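Local coordinates for protein rubisco operon transcriptional regulator (Synechocystis sp., PDB 5Y2W) that probably represses carbon-uptake genes as a LysR-type transcription factor, its regulatory domain binding 2-phosphoglycolate as a metabolic signal, at residues G141-I146 / S157-H162; G30-K35 / L205-A210. One frame throughout, in Å; residues are numbered along the deposited sequence.

Contact 1 (141-146 with 157-162) lies beside the ligand pocket of this LysR substrate-binding domain, and contact 2 (30-35 with 205-210) lies toward the periphery of the fold. Contact 1 is fully buried, its centre about 8 Å from the centre of the chain, and the side chain of Asn143 comes within about 5 Å of the bound 2-phosphoglycolate. Contact 2 is a partly buried helix pair about 20 Å from the chain centre, packed near a different sheet. The two centres lie about 27 Å apart, and their nearest atoms, about 11 Å apart, do not touch. Contact 1 falls wholly within the 169 residues that separate the two segments of contact 2, and both reach the second subunit.

Contact 1: residues G141-I146 / S157-H162; sequences GSNEAI and SVLSQH
Asn143 and Ile146, at the start of helix 143-151, lie beside strand 157-160, Asn143 CA 7.0 Å from Leu159 CA and Ile146 CA 7.3 Å from Ser157 CA. No direct hydrogen bond crosses, and side chains do the joining. Leu159 supplies much of the contact: its CD2 branch lies 3.2 Å from Asn143 OD1, the two side chains running past one another in opposite directions, and also touches Ile146 CD1. Ile146 puts its CG2 branch against Ser157, tightly, at 3.4 Å from Ser157 CB. CG1 stands anti to the carbonyl carbon (chi1 -66°) and extends to CD1, which leaves one branch for the serine and the other for the leucine. Cutting this side chain back to an alanine is likely to open a gap between helix and strand, leaving Ser157 CB and Leu159 CD2 without their apolar neighbour. The polar link is indirect: one water donates to Asn143 OD1 at 2.8 Å and accepts from Ser160 N. Arg113 donates to the same OD1, while ND2 bonds Thr19, so the amide is gripped at both ends and its rotation is probably fixed. Both partners line the 2-phosphoglycolate pocket of the LysR substrate-binding domain, and Asn143 probably helps to position them from the second shell. Ser142 N-caps the helix, OG accepting from Ala145 N at 3.1 Å in a nearly straight bond (171°). Strand 157-160 pairs through Ser157 and Leu159 with strand 81-89, and at its end Ser160 OG accepts from His162 N in an ST turn, while Ile146 and Ala145 rest on strand 138-140.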
ATOM      1  N   GLY A 141       4.276   5.324   6.836  1.00 42.31           N
ATOM      2  CA  GLY A 141       3.199   5.650   5.922  1.00 40.65           C
ATOM      3  C   GLY A 141       2.555   4.521   5.088  1.00 39.39           C
ATOM      4  O   GLY A 141       2.330   4.680   3.884  1.00 36.97           O
ATOM      5  N   SER A 142       2.197   3.413   5.711  1.00 37.48           N
ATOM      6  CA  SER A 142       1.557   2.322   4.997  1.00 33.61           C
ATOM      7  C   SER A 142       1.131   1.332   6.026  1.00 36.66           C
ATOM      8  O   SER A 142       1.891   1.054   6.959  1.00 37.60           O
ATOM      9  CB  SER A 142       2.575   1.664   4.079  1.00 37.81           C
ATOM     10  OG  SER A 142       2.296   0.305   3.837  1.00 43.52           O
ATOM     11  N   ASN A 143      -0.087   0.817   5.913  1.00 38.35           N
ATOM     12  CA  ASN A 143      -0.512  -0.306   6.758  1.00 41.55           C
ATOM     13  C   ASN A 143       0.392  -1.527   6.656  1.00 38.43           C
ATOM     14  O   ASN A 143       0.591  -2.246   7.646  1.00 37.08           O
ATOM     15  CB  ASN A 143      -1.960  -0.696   6.487  1.00 39.76           C
ATOM     16  CG  ASN A 143      -2.926   0.472   6.696  1.00 39.61           C
ATOM     17  OD1 ASN A 143      -3.086   1.008   7.805  1.00 35.72           O
ATOM     18  ND2 ASN A 143      -3.558   0.888   5.611  1.00 37.21           N
ATOM     19  N   GLU A 144       0.921  -1.799   5.478  1.00 34.01           N
ATOM     20  CA  GLU A 144       1.683  -3.031   5.300  1.00 38.62           C
ATOM     21  C   GLU A 144       3.003  -2.801   6.021  1.00 37.95           C
ATOM     22  O   GLU A 144       3.480  -3.654   6.684  1.00 37.34           O
ATOM     23  CB  GLU A 144       1.979  -3.346   3.834  1.00 44.25           C
ATOM     24  CG  GLU A 144       0.923  -2.837   2.869  1.00 51.17           C
ATOM     25  CD  GLU A 144      -0.325  -3.632   3.060  1.00 58.84           C
ATOM     26  OE1 GLU A 144      -0.109  -4.873   3.110  1.00 58.21           O
ATOM     27  OE2 GLU A 144      -1.463  -3.051   3.209  1.00 60.40           O
ATOM     28  N   ALA A 145       3.568  -1.610   5.880  1.00 41.19           N
ATOM     29  CA  ALA A 145       4.845  -1.263   6.560  1.00 40.01           C
ATOM     30  C   ALA A 145       4.707  -1.473   8.050  1.00 42.33           C
ATOM     31  O   ALA A 145       5.591  -2.046   8.641  1.00 38.38           O
ATOM     32  CB  ALA A 145       5.206   0.178   6.281  1.00 39.30           C
ATOM     33  N   ILE A 146       3.562  -1.037   8.622  1.00 35.43           N
ATOM     34  CA  ILE A 146       3.321  -1.188   9.995  1.00 35.55           C
ATOM     35  C   ILE A 146       3.180  -2.641  10.392  1.00 38.53           C
ATOM     36  O   ILE A 146       3.739  -3.057  11.410  1.00 39.30           O
ATOM     37  CB  ILE A 146       2.092  -0.399  10.480  1.00 35.64           C
ATOM     38  CG1 ILE A 146       2.351   1.079  10.355  1.00 34.37           C
ATOM     39  CG2 ILE A 146       1.838  -0.738  11.931  1.00 36.53           C
ATOM     40  CD1 ILE A 146       1.194   1.974  10.717  1.00 36.90           C
ATOM     41  N   SER A 157       0.550  -1.403  17.148  1.00 38.70           N
ATOM     42  CA  SER A 157      -0.130  -0.339  16.425  1.00 38.27           C
ATOM     43  C   SER A 157      -1.647  -0.574  16.463  1.00 38.79           C
ATOM     44  O   SER A 157      -2.119  -1.544  17.024  1.00 36.87           O
ATOM     45  CB  SER A 157       0.295  -0.324  14.964  1.00 34.80           C
ATOM     46  OG  SER A 157       0.032   0.964  14.379  1.00 35.10           O
ATOM     47  N   VAL A 158      -2.405   0.354  15.880  1.00 40.76           N
ATOM     48  CA  VAL A 158      -3.854   0.180  15.689  1.00 37.74           C
ATOM     49  C   VAL A 158      -4.049   0.349  14.206  1.00 38.32           C
ATOM     50  O   VAL A 158      -3.570   1.340  13.633  1.00 35.66           O
ATOM     51  CB  VAL A 158      -4.657   1.248  16.437  1.00 39.14           C
ATOM     52  CG1 VAL A 158      -6.086   1.320  15.894  1.00 43.47           C
ATOM     53  CG2 VAL A 158      -4.626   1.036  17.968  1.00 36.61           C
ATOM     54  N   LEU A 159      -4.670  -0.645  13.585  1.00 35.35           N
ATOM     55  CA  LEU A 159      -4.947  -0.611  12.175  1.00 39.87           C
ATOM     56  C   LEU A 159      -6.377  -1.148  11.972  1.00 40.61           C
ATOM     57  O   LEU A 159      -6.917  -1.845  12.836  1.00 41.15           O
ATOM     58  CB  LEU A 159      -3.993  -1.564  11.431  1.00 44.77           C
ATOM     59  CG  LEU A 159      -2.476  -1.349  11.381  1.00 44.32           C
ATOM     60  CD1 LEU A 159      -1.765  -2.509  10.680  1.00 44.36           C
ATOM     61  CD2 LEU A 159      -2.222  -0.053  10.691  1.00 42.54           C
ATOM     62  N   SER A 160      -6.938  -0.892  10.803  1.00 39.51           N
ATOM     63  CA  SER A 160      -8.162  -1.565  10.365  1.00 37.03           C
ATOM     64  C   SER A 160      -7.979  -3.036  10.380  1.00 35.53           C
ATOM     65  O   SER A 160      -7.004  -3.556   9.840  1.00 36.49           O
ATOM     66  CB  SER A 160      -8.537  -1.176   8.933  1.00 34.40           C
ATOM     67  OG  SER A 160      -9.696  -1.884   8.565  1.00 33.69           O
ATOM     68  N   GLN A 161      -8.946  -3.712  10.954  1.00 34.80           N
ATOM     69  CA  GLN A 161      -9.023  -5.148  10.889  1.00 35.56           C
ATOM     70  C   GLN A 161      -9.038  -5.694   9.482  1.00 39.54           C
ATOM     71  O   GLN A 161      -8.646  -6.834   9.281  1.00 39.03           O
ATOM     72  CB  GLN A 161     -10.301  -5.602  11.555  1.00 41.10           C
ATOM     73  CG  GLN A 161     -10.254  -7.040  12.028  1.00 48.93           C
ATOM     74  CD  GLN A 161     -11.133  -7.253  13.222  1.00 53.16           C
ATOM     75  OE1 GLN A 161     -12.046  -6.486  13.462  1.00 53.32           O
ATOM     76  NE2 GLN A 161     -10.876  -8.291  13.967  1.00 56.85           N
ATOM     77  N   HIS A 162      -9.473  -4.894   8.492  1.00 40.37           N
ATOM     78  CA  HIS A 162      -9.432  -5.350   7.091  1.00 38.79           C
ATOM     79  C   HIS A 162      -8.009  -5.576   6.626  1.00 41.76           C
ATOM     80  O   HIS A 162      -7.824  -6.253   5.631  1.00 36.84           O
ATOM     81  CB  HIS A 162     -10.098  -4.343   6.153  1.00 40.87           C
ATOM     82  CG  HIS A 162     -11.560  -4.154   6.439  1.00 45.69           C
ATOM     83  ND1 HIS A 162     -12.486  -5.139   6.198  1.00 42.63           N
ATOM     84  CD2 HIS A 162     -12.249  -3.121   6.979  1.00 49.50           C
ATOM     85  CE1 HIS A 162     -13.684  -4.729   6.581  1.00 49.89           C
ATOM     86  NE2 HIS A 162     -13.567  -3.507   7.063  1.00 50.86           N
TER
HETATM   87  O   HOH W   1      -5.533   1.211   9.225  1.00 36.59           O

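Contact 2: residues G30-K35 / L205-A210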
ATOM      1  N   GLY A  30     -14.189  -7.709  -9.396  1.00 49.75           N
ATOM      2  CA  GLY A  30     -14.060  -8.868 -10.253  1.00 52.89           C
ATOM      3  C   GLY A  30     -15.395  -9.353 -10.731  1.00 59.07           C
ATOM      4  O   GLY A  30     -15.577  -9.585 -11.924  1.00 66.20           O
ATOM      5  N   GLU A  31     -16.331  -9.517  -9.805  1.00 64.18           N
ATOM      6  CA  GLU A  31     -17.677  -9.889 -10.189  1.00 75.02           C
ATOM      7  C   GLU A  31     -18.262  -8.761 -11.055  1.00 65.40           C
ATOM      8  O   GLU A  31     -18.805  -9.004 -12.136  1.00 58.99           O
ATOM      9  CB  GLU A  31     -18.549 -10.202  -8.962  1.00 85.74           C
ATOM     10  CG  GLU A  31     -19.887 -10.908  -9.286  1.00100.44           C
ATOM     11  CD  GLU A  31     -19.916 -12.419  -8.991  1.00104.50           C
ATOM     12  OE1 GLU A  31     -18.931 -12.945  -8.427  1.00105.18           O
ATOM     13  OE2 GLU A  31     -20.938 -13.092  -9.310  1.00103.17           O
ATOM     14  N   PHE A  32     -18.090  -7.524 -10.614  1.00 58.41           N
ATOM     15  CA  PHE A  32     -18.698  -6.385 -11.294  1.00 61.16           C
ATOM     16  C   PHE A  32     -18.279  -6.336 -12.761  1.00 62.90           C
ATOM     17  O   PHE A  32     -19.092  -6.148 -13.630  1.00 62.84           O
ATOM     18  CB  PHE A  32     -18.338  -5.086 -10.578  1.00 56.07           C
ATOM     19  CG  PHE A  32     -18.908  -3.838 -11.210  1.00 58.58           C
ATOM     20  CD1 PHE A  32     -20.237  -3.491 -11.015  1.00 62.33           C
ATOM     21  CD2 PHE A  32     -18.107  -2.993 -11.959  1.00 58.07           C
ATOM     22  CE1 PHE A  32     -20.753  -2.329 -11.567  1.00 59.33           C
ATOM     23  CE2 PHE A  32     -18.617  -1.817 -12.514  1.00 63.35           C
ATOM     24  CZ  PHE A  32     -19.944  -1.492 -12.315  1.00 58.62           C
ATOM     25  N   ILE A  33     -17.007  -6.542 -13.021  1.00 62.13           N
ATOM     26  CA  ILE A  33     -16.442  -6.368 -14.353  1.00 65.67           C
ATOM     27  C   ILE A  33     -16.790  -7.493 -15.318  1.00 65.47           C
ATOM     28  O   ILE A  33     -16.775  -7.284 -16.541  1.00 62.98           O
ATOM     29  CB  ILE A  33     -14.930  -6.185 -14.181  1.00 77.30           C
ATOM     30  CG1 ILE A  33     -14.706  -4.878 -13.449  1.00 80.91           C
ATOM     31  CG2 ILE A  33     -14.136  -6.267 -15.471  1.00 80.64           C
ATOM     32  CD1 ILE A  33     -13.279  -4.761 -13.012  1.00 96.59           C
ATOM     33  N   GLN A  34     -17.091  -8.674 -14.770  1.00 64.17           N
ATOM     34  CA  GLN A  34     -17.608  -9.783 -15.559  1.00 72.96           C
ATOM     35  C   GLN A  34     -19.014  -9.444 -16.027  1.00 78.27           C
ATOM     36  O   GLN A  34     -19.386  -9.737 -17.157  1.00 75.57           O
ATOM     37  CB  GLN A  34     -17.690 -11.041 -14.735  1.00 73.69           C
ATOM     38  CG  GLN A  34     -16.338 -11.558 -14.342  1.00 88.78           C
ATOM     39  CD  GLN A  34     -16.442 -12.661 -13.328  1.00100.60           C
ATOM     40  OE1 GLN A  34     -17.323 -12.647 -12.466  1.00117.36           O
ATOM     41  NE2 GLN A  34     -15.545 -13.631 -13.422  1.00110.39           N
ATOM     42  N   LYS A  35     -19.779  -8.832 -15.128  1.00 75.17           N
ATOM     43  CA  LYS A  35     -21.139  -8.421 -15.395  1.00 74.88           C
ATOM     44  C   LYS A  35     -21.228  -7.275 -16.405  1.00 75.31           C
ATOM     45  O   LYS A  35     -22.203  -7.184 -17.138  1.00 79.02           O
ATOM     46  CB  LYS A  35     -21.842  -8.048 -14.084  1.00 73.85           C
ATOM     47  CG  LYS A  35     -23.315  -7.761 -14.271  1.00 86.07           C
ATOM     48  CD  LYS A  35     -24.137  -7.956 -13.016  1.00 87.48           C
ATOM     49  CE  LYS A  35     -25.613  -7.761 -13.344  1.00 93.32           C
ATOM     50  NZ  LYS A  35     -26.480  -8.750 -12.645  1.00 92.78           N
ATOM     51  N   LEU A 205     -22.566   1.722  -7.648  1.00 50.59           N
ATOM     52  CA  LEU A 205     -23.050   2.099  -6.338  1.00 44.22           C
ATOM     53  C   LEU A 205     -24.121   1.159  -5.858  1.00 51.04           C
ATOM     54  O   LEU A 205     -24.044   0.612  -4.735  1.00 53.95           O
ATOM     55  CB  LEU A 205     -23.545   3.546  -6.396  1.00 51.68           C
ATOM     56  CG  LEU A 205     -24.089   4.215  -5.118  1.00 58.33           C
ATOM     57  CD1 LEU A 205     -23.077   4.165  -3.963  1.00 57.00           C
ATOM     58  CD2 LEU A 205     -24.485   5.674  -5.397  1.00 56.35           C
ATOM     59  N   ASP A 206     -25.092   0.905  -6.724  1.00 53.76           N
ATOM     60  CA  ASP A 206     -26.162  -0.041  -6.405  1.00 55.92           C
ATOM     61  C   ASP A 206     -25.596  -1.430  -6.284  1.00 50.99           C
ATOM     62  O   ASP A 206     -26.076  -2.221  -5.484  1.00 51.96           O
ATOM     63  CB  ASP A 206     -27.264  -0.060  -7.506  1.00 60.80           C
ATOM     64  CG  ASP A 206     -27.972   1.281  -7.663  1.00 59.54           C
ATOM     65  OD1 ASP A 206     -28.029   2.043  -6.687  1.00 67.80           O
ATOM     66  OD2 ASP A 206     -28.441   1.602  -8.758  1.00 62.96           O
ATOM     67  N   TYR A 207     -24.607  -1.753  -7.121  1.00 53.32           N
ATOM     68  CA  TYR A 207     -23.965  -3.077  -7.045  1.00 54.58           C
ATOM     69  C   TYR A 207     -23.256  -3.265  -5.668  1.00 45.43           C
ATOM     70  O   TYR A 207     -23.437  -4.277  -4.946  1.00 44.39           O
ATOM     71  CB  TYR A 207     -22.990  -3.281  -8.229  1.00 59.46           C
ATOM     72  CG  TYR A 207     -22.116  -4.513  -8.047  1.00 67.70           C
ATOM     73  CD1 TYR A 207     -22.633  -5.797  -8.218  1.00 68.03           C
ATOM     74  CD2 TYR A 207     -20.781  -4.388  -7.651  1.00 68.99           C
ATOM     75  CE1 TYR A 207     -21.845  -6.917  -8.012  1.00 69.07           C
ATOM     76  CE2 TYR A 207     -19.989  -5.499  -7.439  1.00 71.18           C
ATOM     77  CZ  TYR A 207     -20.518  -6.757  -7.628  1.00 75.63           C
ATOM     78  OH  TYR A 207     -19.696  -7.837  -7.416  1.00 81.11           O
ATOM     79  N   LEU A 208     -22.487  -2.254  -5.302  1.00 47.38           N
ATOM     80  CA  LEU A 208     -21.792  -2.247  -4.002  1.00 51.15           C
ATOM     81  C   LEU A 208     -22.774  -2.414  -2.864  1.00 45.23           C
ATOM     82  O   LEU A 208     -22.597  -3.285  -1.996  1.00 49.10           O
ATOM     83  CB  LEU A 208     -21.004  -0.935  -3.829  1.00 50.47           C
ATOM     84  CG  LEU A 208     -20.194  -0.743  -2.530  1.00 47.56           C
ATOM     85  CD1 LEU A 208     -19.141  -1.836  -2.304  1.00 48.80           C
ATOM     86  CD2 LEU A 208     -19.513   0.601  -2.569  1.00 48.73           C
ATOM     87  N   MET A 209     -23.820  -1.578  -2.849  1.00 44.19           N
ATOM     88  CA  MET A 209     -24.828  -1.677  -1.766  1.00 41.39           C
ATOM     89  C   MET A 209     -25.467  -3.037  -1.722  1.00 45.29           C
ATOM     90  O   MET A 209     -25.709  -3.594  -0.661  1.00 52.52           O
ATOM     91  CB  MET A 209     -25.920  -0.637  -1.920  1.00 41.38           C
ATOM     92  CG  MET A 209     -25.376   0.759  -1.769  1.00 46.20           C
ATOM     93  SD  MET A 209     -24.302   0.865  -0.289  1.00 48.33           S
ATOM     94  CE  MET A 209     -23.696   2.444  -0.739  1.00 52.10           C
ATOM     95  N   ALA A 210     -25.751  -3.595  -2.876  1.00 48.02           N
ATOM     96  CA  ALA A 210     -26.466  -4.857  -2.863  1.00 49.54           C
ATOM     97  C   ALA A 210     -25.571  -5.949  -2.364  1.00 45.25           C
ATOM     98  O   ALA A 210     -25.959  -6.706  -1.507  1.00 52.33           O
ATOM     99  CB  ALA A 210     -26.990  -5.172  -4.267  1.00 53.14           C
TER
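Phe32 and Tyr207 meet as an oblique aromatic pair, ring centroids 5.3 Å apart and planes inclined at 44°. Within this pair the apolar touch is closest between Phe32 CD1 and Tyr207 CD2, at 3.5 Å, and Phe32 CB sits 3.6 Å from Tyr207 CE2. Phe32 CA lies over one face of the tyrosine ring, offset toward its rim, so the phenol rests against the helix backbone as well as the neighbouring ring. CG of Tyr207 is anti to the backbone N (chi1 169°), which carries the ring out toward helix 24-35.

The polar end of the tyrosine makes a second kind of contact. Tyr207 OH lies against the aliphatic stem of Glu31, 3.0 Å from Glu31 CB, and also makes a weak hydrogen bond to Leu28 O; the carboxylate of Glu31 leads away from the tyrosine.

Further aromatic packing widens the group, for Phe204 meets the Phe32 ring edge-to-face and Tyr36 lies beside it. Leu205 and Leu208 pack on strand 186-192. This is helix-to-helix packing beside the mixed five-stranded sheet, as expected of an alpha/beta subdomain in the LysR effector-binding fold.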